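Extracellular endo-alpha-(1->5)-L-arabinanase 1 (Bacillus subtilis, PDB 1UV4) cleaves internal alpha-1,5-arabinofuranosidic bonds of linear arabinan and branched sugar beet arabinan, contributing to plant cell-wall degradation. Local coordinates at residues Trp24-Thr29 with Lys46-Gln51. Residues are numbered along the deposited sequence; the frame is centred on the assembly and turned at random. Where two conformers were deposited one is given.
Sequences WYALGT and KNWTVQ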
# COMPACT_ATOMS: atom_id res chain seq x y z
N TRP A 24 -4.44 -15.32 10.09
CA TRP A 24 -3.98 -14.22 9.26
C TRP A 24 -5.16 -13.27 8.99
O TRP A 24 -6.29 -13.74 8.82
CB TRP A 24 -3.46 -14.74 7.94
CG TRP A 24 -2.19 -15.52 8.03
CD1 TRP A 24 -2.04 -16.86 8.11
CD2 TRP A 24 -0.88 -14.96 8.02
NE1 TRP A 24 -0.70 -17.16 8.16
CE2 TRP A 24 0.03 -16.01 8.10
CE3 TRP A 24 -0.40 -13.65 7.98
CZ2 TRP A 24 1.42 -15.79 8.12
CZ3 TRP A 24 0.95 -13.44 7.99
CH2 TRP A 24 1.84 -14.49 8.08
N TYR A 25 -4.90 -11.96 8.91
CA TYR A 25 -5.89 -10.98 8.50
C TYR A 25 -5.33 -10.27 7.31
O TYR A 25 -4.16 -9.81 7.34
CB TYR A 25 -6.21 -9.98 9.62
CG TYR A 25 -6.92 -10.64 10.77
CD1 TYR A 25 -6.20 -11.27 11.77
CD2 TYR A 25 -8.31 -10.67 10.82
CE1 TYR A 25 -6.83 -11.93 12.82
CE2 TYR A 25 -8.95 -11.31 11.90
CZ TYR A 25 -8.19 -11.92 12.88
OH TYR A 25 -8.72 -12.62 13.97
N ALA A 26 -6.12 -10.21 6.27
CA ALA A 26 -5.81 -9.44 5.07
C ALA A 26 -6.82 -8.32 4.97
O ALA A 26 -8.03 -8.54 5.06
CB ALA A 26 -5.82 -10.30 3.82
N LEU A 27 -6.34 -7.09 4.81
CA LEU A 27 -7.24 -5.96 4.67
C LEU A 27 -7.05 -5.38 3.30
O LEU A 27 -5.96 -5.48 2.71
CB LEU A 27 -6.95 -4.88 5.71
CG LEU A 27 -7.11 -5.33 7.16
CD1 LEU A 27 -5.93 -6.10 7.61
CD2 LEU A 27 -7.30 -4.11 8.10
N GLY A 28 -8.11 -4.77 2.73
CA GLY A 28 -8.02 -4.19 1.40
C GLY A 28 -8.99 -3.04 1.29
O GLY A 28 -9.72 -2.70 2.20
N THR A 29 -8.96 -2.42 0.12
CA THR A 29 -9.95 -1.41 -0.22
C THR A 29 -11.35 -1.96 -0.03
O THR A 29 -11.62 -3.09 -0.42
CB THR A 29 -9.72 -0.97 -1.64
OG1 THR A 29 -8.43 -0.33 -1.70
CG2 THR A 29 -10.74 0.01 -2.17
N LYS A 46 -4.87 -18.74 2.54
CA LYS A 46 -5.30 -19.17 1.22
C LYS A 46 -6.81 -19.15 1.08
O LYS A 46 -7.35 -18.62 0.12
CB LYS A 46 -4.77 -20.55 0.92
N ASN A 47 -7.49 -19.71 2.08
CA ASN A 47 -8.93 -19.75 2.10
C ASN A 47 -9.40 -18.81 3.18
O ASN A 47 -9.18 -19.04 4.37
CB ASN A 47 -9.41 -21.17 2.37
CG ASN A 47 -9.00 -22.12 1.26
OD1 ASN A 47 -9.59 -22.09 0.18
ND2 ASN A 47 -8.00 -22.90 1.51
N TRP A 48 -10.10 -17.79 2.73
CA TRP A 48 -10.42 -16.63 3.51
C TRP A 48 -11.92 -16.51 3.68
O TRP A 48 -12.70 -16.97 2.84
CB TRP A 48 -9.92 -15.36 2.79
CG TRP A 48 -8.43 -15.33 2.53
CD1 TRP A 48 -7.75 -15.84 1.47
CD2 TRP A 48 -7.42 -14.76 3.40
NE1 TRP A 48 -6.39 -15.66 1.62
CE2 TRP A 48 -6.16 -14.98 2.79
CE3 TRP A 48 -7.46 -14.10 4.64
CZ2 TRP A 48 -4.96 -14.57 3.37
CZ3 TRP A 48 -6.24 -13.71 5.22
CH2 TRP A 48 -5.01 -13.93 4.58
N THR A 49 -12.30 -15.88 4.78
CA THR A 49 -13.68 -15.55 5.03
C THR A 49 -13.75 -14.05 5.21
O THR A 49 -12.86 -13.44 5.81
CB THR A 49 -14.18 -16.30 6.30
OG1 THR A 49 -13.62 -15.69 7.46
CG2 THR A 49 -13.74 -17.75 6.31
N VAL A 50 -14.84 -13.46 4.74
CA VAL A 50 -15.04 -12.02 4.80
C VAL A 50 -15.57 -11.68 6.20
O VAL A 50 -16.56 -12.23 6.63
CB VAL A 50 -16.09 -11.58 3.75
CG1 VAL A 50 -16.35 -10.07 3.88
CG2 VAL A 50 -15.61 -11.94 2.36
N GLN A 51 -14.91 -10.77 6.86
CA GLN A 51 -15.30 -10.31 8.19
C GLN A 51 -16.07 -9.00 8.09
O GLN A 51 -16.08 -8.35 7.03
CB GLN A 51 -14.04 -10.06 9.01
CG GLN A 51 -13.06 -11.24 9.07
CD GLN A 51 -13.72 -12.50 9.62
OE1 GLN A 51 -13.99 -13.45 8.85
NE2 GLN A 51 -13.97 -12.54 10.92
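W48 lays the six-membered ring of its indole against A26 and the backbone of W24, inside one blade of the family 43 beta-propeller. The blade is a four-stranded antiparallel sheet. Strand 23-29 is its second strand and strand 49-54 is one of its two edge strands. Strand 37-42 runs between them, so W48 reaches across it, touching L40 and S42 on the way. The tight part is small. The methyl of A26 sits over one face of the W48 six-membered ring, a CH-pi contact with CB 4.1 Å from the ring centroid and 27° off the ring normal. The same two ring atoms, CZ3 and CH2, meet both residues. W48 CH2 lies 3.8 Å from W24 CB. L279 of strand 276-283, in the neighbouring blade, touches both A26 and W48. These side chains therefore belong to the apolar packing between two blades. The backbones of W24 and A26 are hydrogen-bonded to S42 and L40 of strand 37-42.

The other side is looser. The W24 indole turns away from W48, and the residue is partly exposed, with its ring in a cation-pi contact with K19. Its CG lies anti to the carbonyl carbon (chi1 -69°), which leaves CB as the part that meets W48. On the tight side, W24 O comes in obliquely to the W48 ring, 3.6 Å from its CZ3.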